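Local coordinates for protein dihydrofolate reductase, putative (Aspergillus flavus, PDB 6DRS) that probably reduces dihydrofolate to tetrahydrofolate with NADPH as hydride donor, and is held here with bound NADP and an antifolate inhibitor, at residues T56-D68 / I81-R95. Numbering follows the deposited sequence.
With NAP (NADP nicotinamide-adenine-dinucleotide phosphate), chain H; SO4 (sulfate ion), chain C; SO4 (sulfate ion), chain F.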
loop_
_atom_site.group_PDB
_atom_site.type_symbol
_atom_site.label_atom_id
_atom_site.label_comp_id
_atom_site.label_asym_id
_atom_site.label_seq_id
_atom_site.Cartn_x
_atom_site.Cartn_y
_atom_site.Cartn_z
ATOM N N THR A 56 -5.469 -10.179 14.944
ATOM C CA THR A 56 -5.681 -8.803 14.463
ATOM C C THR A 56 -5.733 -8.788 12.934
ATOM O O THR A 56 -5.318 -9.733 12.268
ATOM C CB THR A 56 -4.628 -7.826 14.995
ATOM O OG1 THR A 56 -3.371 -8.328 14.534
ATOM C CG2 THR A 56 -4.631 -7.744 16.506
ATOM N N THR A 57 -6.290 -7.706 12.403
ATOM C CA THR A 57 -6.395 -7.522 10.950
ATOM C C THR A 57 -5.837 -6.140 10.608
ATOM O O THR A 57 -6.170 -5.171 11.290
ATOM C CB THR A 57 -7.829 -7.717 10.447
ATOM O OG1 THR A 57 -8.189 -9.088 10.652
ATOM C CG2 THR A 57 -7.936 -7.389 8.971
ATOM N N ASN A 58 -4.971 -6.066 9.584
ATOM C CA ASN A 58 -4.435 -4.768 9.161
ATOM C C ASN A 58 -5.489 -4.039 8.332
ATOM O O ASN A 58 -6.326 -4.710 7.671
ATOM C CB ASN A 58 -3.159 -4.907 8.327
ATOM C CG ASN A 58 -2.057 -5.618 9.078
ATOM O OD1 ASN A 58 -2.122 -5.739 10.303
ATOM N ND2 ASN A 58 -1.075 -6.119 8.344
ATOM N N ALA A 59 -5.449 -2.703 8.419
ATOM C CA ALA A 59 -6.246 -1.811 7.569
ATOM C C ALA A 59 -5.328 -1.156 6.514
ATOM O O ALA A 59 -4.160 -0.782 6.817
ATOM C CB ALA A 59 -6.915 -0.743 8.406
ATOM N N MET A 60 -5.851 -1.008 5.292
ATOM C CA MET A 60 -5.207 -0.166 4.249
ATOM C C MET A 60 -6.080 1.070 3.991
ATOM O O MET A 60 -7.251 0.950 3.662
ATOM C CB MET A 60 -5.035 -0.959 2.954
ATOM C CG MET A 60 -4.093 -2.108 3.143
ATOM S SD MET A 60 -3.992 -3.015 1.624
ATOM C CE MET A 60 -5.714 -3.466 1.369
ATOM N N ILE A 61 -5.541 2.260 4.200
ATOM C CA ILE A 61 -6.323 3.441 3.859
ATOM C C ILE A 61 -5.925 3.921 2.457
ATOM O O ILE A 61 -4.725 4.073 2.175
ATOM C CB ILE A 61 -6.178 4.503 4.953
ATOM C CG1 ILE A 61 -6.664 3.900 6.272
ATOM C CG2 ILE A 61 -6.973 5.756 4.593
ATOM C CD1 ILE A 61 -6.393 4.774 7.471
ATOM N N MET A 62 -6.924 4.108 1.583
ATOM C CA MET A 62 -6.670 4.438 0.175
ATOM C C MET A 62 -7.633 5.532 -0.322
ATOM O O MET A 62 -8.759 5.673 0.156
ATOM C CB MET A 62 -6.797 3.191 -0.707
ATOM C CG MET A 62 -8.217 2.687 -0.841
ATOM S SD MET A 62 -8.214 0.963 -1.365
ATOM C CE MET A 62 -8.021 0.180 0.244
ATOM N N GLY A 63 -7.185 6.324 -1.304
ATOM C CA GLY A 63 -8.097 7.240 -1.999
ATOM C C GLY A 63 -9.034 6.468 -2.922
ATOM O O GLY A 63 -8.740 5.330 -3.321
ATOM N N ARG A 64 -10.169 7.079 -3.272
ATOM C CA ARG A 64 -11.171 6.379 -4.072
ATOM C C ARG A 64 -10.589 5.948 -5.431
ATOM O O ARG A 64 -10.958 4.884 -5.954
ATOM C CB ARG A 64 -12.484 7.173 -4.113
ATOM C CG ARG A 64 -13.630 6.436 -4.802
ATOM C CD ARG A 64 -13.583 6.534 -6.322
ATOM N NE ARG A 64 -13.484 7.950 -6.650
ATOM C CZ ARG A 64 -13.229 8.440 -7.851
ATOM N NH1 ARG A 64 -13.006 7.631 -8.874
ATOM N NH2 ARG A 64 -13.186 9.749 -8.008
ATOM N N LYS A 65 -9.670 6.734 -6.001
ATOM C CA LYS A 65 -9.140 6.394 -7.325
ATOM C C LYS A 65 -8.244 5.153 -7.231
ATOM O O LYS A 65 -8.264 4.286 -8.129
ATOM C CB LYS A 65 -8.411 7.590 -7.945
ATOM C CG LYS A 65 -9.330 8.593 -8.627
ATOM C CD LYS A 65 -8.664 9.935 -8.818
ATOM C CE LYS A 65 -9.378 10.863 -9.773
ATOM N NZ LYS A 65 -9.101 12.271 -9.398
ATOM N N THR A 66 -7.493 5.041 -6.141
ATOM C CA THR A 66 -6.665 3.856 -5.923
ATOM C C THR A 66 -7.568 2.643 -5.700
ATOM O O THR A 66 -7.330 1.571 -6.264
ATOM C CB THR A 66 -5.683 4.057 -4.763
ATOM O OG1 THR A 66 -4.805 5.130 -5.111
ATOM C CG2 THR A 66 -4.875 2.810 -4.482
ATOM N N TYR A 67 -8.637 2.820 -4.919
ATOM C CA TYR A 67 -9.618 1.720 -4.845
ATOM C C TYR A 67 -10.028 1.282 -6.256
ATOM O O TYR A 67 -9.992 0.102 -6.577
ATOM C CB TYR A 67 -10.828 2.085 -3.987
ATOM C CG TYR A 67 -11.826 0.960 -3.880
ATOM C CD1 TYR A 67 -11.624 -0.103 -3.003
ATOM C CD2 TYR A 67 -12.987 0.954 -4.645
ATOM C CE1 TYR A 67 -12.548 -1.133 -2.887
ATOM C CE2 TYR A 67 -13.906 -0.085 -4.560
ATOM C CZ TYR A 67 -13.697 -1.120 -3.661
ATOM O OH TYR A 67 -14.613 -2.128 -3.549
ATOM N N ASP A 68 -10.389 2.251 -7.103
ATOM C CA ASP A 68 -10.895 1.957 -8.463
ATOM C C ASP A 68 -9.801 1.316 -9.322
ATOM O O ASP A 68 -10.108 0.518 -10.193
ATOM C CB ASP A 68 -11.492 3.204 -9.115
ATOM C CG ASP A 68 -12.850 3.577 -8.550
ATOM O OD1 ASP A 68 -13.430 2.737 -7.837
ATOM O OD2 ASP A 68 -13.318 4.713 -8.822
ATOM N N ILE A 81 -8.653 -4.900 6.105
ATOM C CA ILE A 81 -9.734 -3.919 6.164
ATOM C C ILE A 81 -9.413 -2.829 5.125
ATOM O O ILE A 81 -8.350 -2.203 5.187
ATOM C CB ILE A 81 -9.788 -3.327 7.590
ATOM C CG1 ILE A 81 -10.125 -4.405 8.626
ATOM C CG2 ILE A 81 -10.741 -2.139 7.658
ATOM C CD1 ILE A 81 -9.610 -4.112 10.016
ATOM N N ASN A 82 -10.275 -2.667 4.133
ATOM C CA ASN A 82 -10.071 -1.694 3.104
ATOM C C ASN A 82 -10.812 -0.429 3.514
ATOM O O ASN A 82 -11.996 -0.485 3.870
ATOM C CB ASN A 82 -10.577 -2.208 1.761
ATOM C CG ASN A 82 -9.793 -3.390 1.238
ATOM O OD1 ASN A 82 -9.162 -3.280 0.192
ATOM N ND2 ASN A 82 -9.860 -4.537 1.908
ATOM N N VAL A 83 -10.112 0.698 3.533
ATOM C CA VAL A 83 -10.755 1.939 3.956
ATOM C C VAL A 83 -10.672 2.951 2.812
ATOM O O VAL A 83 -9.579 3.436 2.502
ATOM C CB VAL A 83 -10.156 2.504 5.258
ATOM C CG1 VAL A 83 -10.941 3.726 5.729
ATOM C CG2 VAL A 83 -10.093 1.447 6.351
ATOM N N ILE A 84 -11.810 3.243 2.183
ATOM C CA ILE A 84 -11.840 4.057 0.953
ATOM C C ILE A 84 -12.206 5.495 1.321
ATOM O O ILE A 84 -13.280 5.729 1.874
ATOM C CB ILE A 84 -12.801 3.469 -0.103
ATOM C CG1 ILE A 84 -12.385 2.064 -0.541
ATOM C CG2 ILE A 84 -12.920 4.411 -1.300
ATOM C CD1 ILE A 84 -13.115 0.927 0.136
ATOM N N VAL A 85 -11.298 6.438 1.029
ATOM C CA VAL A 85 -11.497 7.862 1.363
ATOM C C VAL A 85 -12.053 8.610 0.146
ATOM O O VAL A 85 -11.471 8.567 -0.944
ATOM C CB VAL A 85 -10.212 8.531 1.891
ATOM C CG1 VAL A 85 -10.379 10.033 2.078
ATOM C CG2 VAL A 85 -9.760 7.884 3.189
ATOM N N THR A 86 -13.181 9.294 0.371
ATOM C CA THR A 86 -13.966 9.892 -0.705
ATOM C C THR A 86 -14.697 11.138 -0.197
ATOM O O THR A 86 -14.868 11.354 1.016
ATOM C CB THR A 86 -14.944 8.889 -1.335
ATOM O OG1 THR A 86 -15.531 9.556 -2.451
ATOM C CG2 THR A 86 -16.050 8.478 -0.385
ATOM N N ARG A 87 -15.114 11.966 -1.148
ATOM C CA ARG A 87 -15.956 13.117 -0.818
ATOM C C ARG A 87 -17.425 12.791 -1.127
ATOM O O ARG A 87 -18.291 13.620 -0.909
ATOM C CB ARG A 87 -15.487 14.357 -1.580
ATOM C CG ARG A 87 -14.199 14.935 -1.025
ATOM C CD ARG A 87 -13.856 16.294 -1.596
ATOM N NE ARG A 87 -12.585 16.754 -1.044
ATOM C CZ ARG A 87 -11.397 16.494 -1.578
ATOM N NH1 ARG A 87 -11.306 15.849 -2.735
ATOM N NH2 ARG A 87 -10.305 16.867 -0.934
ATOM N N ASP A 88 -17.706 11.595 -1.635
ATOM C CA ASP A 88 -19.079 11.183 -1.833
ATOM C C ASP A 88 -19.331 9.851 -1.095
ATOM O O ASP A 88 -19.498 8.769 -1.724
ATOM C CB ASP A 88 -19.447 11.169 -3.321
ATOM C CG ASP A 88 -20.769 10.457 -3.573
ATOM O OD1 ASP A 88 -21.676 10.594 -2.726
ATOM O OD2 ASP A 88 -20.881 9.748 -4.590
ATOM N N VAL A 89 -19.391 9.939 0.246
ATOM C CA VAL A 89 -19.506 8.737 1.102
ATOM C C VAL A 89 -20.753 7.952 0.699
ATOM O O VAL A 89 -20.705 6.720 0.549
ATOM C CB VAL A 89 -19.499 9.065 2.609
ATOM C CG1 VAL A 89 -19.843 7.835 3.448
ATOM C CG2 VAL A 89 -18.155 9.625 3.041
ATOM N N GLU A 90 -21.836 8.697 0.477
ATOM C CA GLU A 90 -23.169 8.132 0.243
ATOM C C GLU A 90 -23.130 7.228 -0.990
ATOM O O GLU A 90 -23.474 6.045 -0.899
ATOM C CB GLU A 90 -24.235 9.233 0.105
ATOM C CG GLU A 90 -24.172 10.318 1.179
ATOM C CD GLU A 90 -23.156 11.449 1.000
ATOM O OE1 GLU A 90 -22.090 11.223 0.385
ATOM O OE2 GLU A 90 -23.425 12.567 1.489
ATOM N N GLY A 91 -22.693 7.790 -2.124
ATOM C CA GLY A 91 -22.705 7.066 -3.390
ATOM C C GLY A 91 -21.702 5.928 -3.399
ATOM O O GLY A 91 -22.013 4.813 -3.839
ATOM N N VAL A 92 -20.501 6.207 -2.891
ATOM C CA VAL A 92 -19.386 5.236 -2.928
ATOM C C VAL A 92 -19.670 4.069 -1.954
ATOM O O VAL A 92 -19.490 2.882 -2.315
ATOM C CB VAL A 92 -18.047 5.957 -2.663
ATOM C CG1 VAL A 92 -16.871 4.994 -2.558
ATOM C CG2 VAL A 92 -17.773 7.005 -3.729
ATOM N N SER A 93 -20.149 4.398 -0.745
ATOM C CA SER A 93 -20.694 3.390 0.214
ATOM C C SER A 93 -21.536 2.333 -0.507
ATOM O O SER A 93 -21.233 1.143 -0.390
ATOM C CB SER A 93 -21.511 4.044 1.278
ATOM O OG SER A 93 -20.665 4.763 2.153
ATOM N N LYS A 94 -22.580 2.749 -1.243
ATOM C CA LYS A 94 -23.478 1.760 -1.863
ATOM C C LYS A 94 -22.689 0.828 -2.780
ATOM O O LYS A 94 -22.917 -0.399 -2.796
ATOM C CB LYS A 94 -24.586 2.404 -2.698
ATOM C CG LYS A 94 -25.561 3.314 -1.960
ATOM C CD LYS A 94 -27.023 3.049 -2.372
ATOM C CE LYS A 94 -27.853 4.284 -2.676
ATOM N NZ LYS A 94 -27.479 5.438 -1.821
ATOM N N ARG A 95 -21.768 1.399 -3.553
ATOM C CA ARG A 95 -21.049 0.586 -4.542
ATOM C C ARG A 95 -20.042 -0.336 -3.822
ATOM O O ARG A 95 -19.844 -1.483 -4.230
ATOM C CB ARG A 95 -20.398 1.493 -5.597
ATOM C CG ARG A 95 -19.529 0.766 -6.616
ATOM C CD ARG A 95 -18.960 1.705 -7.667
ATOM N NE ARG A 95 -18.009 2.682 -7.157
ATOM C CZ ARG A 95 -16.696 2.498 -7.143
ATOM N NH1 ARG A 95 -16.190 1.344 -7.548
ATOM N NH2 ARG A 95 -15.900 3.484 -6.765
HETATM P PA NAP H . -5.981 8.940 -4.909
HETATM O O1A NAP H . -5.859 7.442 -4.931
HETATM O O2A NAP H . -5.306 9.898 -3.997
HETATM O O5B NAP H . -7.567 9.291 -4.890
HETATM C C5B NAP H . -8.105 10.604 -5.139
HETATM C C4B NAP H . -9.541 10.540 -4.663
HETATM O O4B NAP H . -9.555 10.327 -3.249
HETATM C C3B NAP H . -10.324 11.829 -4.858
HETATM O O3B NAP H . -10.890 11.883 -6.177
HETATM C C2B NAP H . -11.385 11.712 -3.779
HETATM O O2B NAP H . -12.340 10.719 -4.145
HETATM C C1B NAP H . -10.636 11.049 -2.638
HETATM N N9A NAP H . -10.053 12.041 -1.753
HETATM C C8A NAP H . -8.803 12.494 -1.942
HETATM N N7A NAP H . -8.499 13.400 -0.989
HETATM C C5A NAP H . -9.565 13.527 -0.169
HETATM C C6A NAP H . -9.880 14.329 1.035
HETATM N N6A NAP H . -8.927 15.144 1.508
HETATM N N1A NAP H . -11.086 14.218 1.633
HETATM C C2A NAP H . -11.992 13.368 1.116
HETATM N N3A NAP H . -11.767 12.604 0.013
HETATM C C4A NAP H . -10.599 12.632 -0.679
HETATM O O3 NAP H . -5.764 9.381 -6.476
HETATM P PN NAP H . -4.408 9.884 -7.228
HETATM O O1N NAP H . -3.598 10.766 -6.374
HETATM O O2N NAP H . -4.959 10.365 -8.552
HETATM O O5D NAP H . -3.635 8.507 -7.477
HETATM C C5D NAP H . -4.223 7.471 -8.225
HETATM C C4D NAP H . -3.082 7.016 -9.107
HETATM O O4D NAP H . -1.971 6.700 -8.267
HETATM C C3D NAP H . -3.362 5.797 -9.955
HETATM O O3D NAP H . -2.639 5.979 -11.201
HETATM C C2D NAP H . -2.753 4.689 -9.139
HETATM O O2D NAP H . -2.391 3.612 -9.966
HETATM C C1D NAP H . -1.546 5.358 -8.521
HETATM N N1N NAP H . -1.094 4.686 -7.284
HETATM C C2N NAP H . 0.157 4.169 -7.267
HETATM C C3N NAP H . 0.660 3.490 -6.138
HETATM C C7N NAP H . 2.082 2.934 -6.149
HETATM O O7N NAP H . 2.575 2.435 -5.132
HETATM N N7N NAP H . 2.777 3.003 -7.299
HETATM C C4N NAP H . -0.193 3.322 -5.029
HETATM C C5N NAP H . -1.479 3.862 -5.088
HETATM C C6N NAP H . -1.924 4.530 -6.230
HETATM P P2B NAP H . -13.737 11.119 -4.838
HETATM O O1X NAP H . -13.380 11.656 -6.218
HETATM O O2X NAP H . -14.405 9.771 -5.019
HETATM O O3X NAP H . -14.202 12.144 -3.850
HETATM S S SO4 C . -12.701 9.969 -11.653
HETATM O O1 SO4 C . -11.778 10.043 -12.807
HETATM O O2 SO4 C . -12.091 8.982 -10.731
HETATM O O3 SO4 C . -12.845 11.315 -11.023
HETATM O O4 SO4 C . -14.037 9.494 -12.109
HETATM S S SO4 F . -9.862 -9.341 14.007
HETATM O O1 SO4 F . -9.624 -10.713 13.488
HETATM O O2 SO4 F . -8.736 -8.505 13.551
HETATM O O3 SO4 F . -11.122 -8.749 13.492
HETATM O O4 SO4 F . -9.949 -9.343 15.488
#
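R64 meets the 81-95 segment along its carbon chain and the cofactor at its charged end. Its CB lies 4.0 Å from I84 CG2 and also faces T86 CB. CG, anti to the backbone N (chi1 -174°), has I84 CG2 and V92 CG1 on one flank, with NAP O2X close by. CD reaches the edge of the R95 guanidinium, whose plane stands nearly square to that of R64. Bends at chi2 and chi3 then turn the head onto the 2'-phosphate of NADP: NE gives a bond to O2X (2.6 Å) and NH2 one to O1X. NH1 gives a salt-bridge hydrogen bond to D68 OD2, 2.9 Å away and nearly in the guanidinium plane, and another to a sulfate probably from the crystallisation liquor. T86 OG1 and R87 N bind the same phosphate, so both segments share the site that would favour NADP over NAD.

R64 opens the helix of a beta-alpha-beta unit of the dihydrofolate reductase fold. Strands 57-63 and 81-85 lie parallel and neighbouring, joined by five backbone bonds from N58 O to V85 N, and G63 is the N-cap of helix 64-69.

On the face of M60 and M62, both methionine methyls come to N82 OD1, each CE 3.6 Å away; N82 ND2 is hydrogen-bonded to L77 O. Farther along it, I84 CG1 packs obliquely on the Y67 ring, 3.4 Å from CD1. I61 and V83 lie side by side on the other face, covered by helix 135-146. D68 also spans to helix 89-116: its OD1 offers the syn lone pair to R95 NH2 at 2.8 Å, while E99 takes both R95 NH1 and Y67 OH.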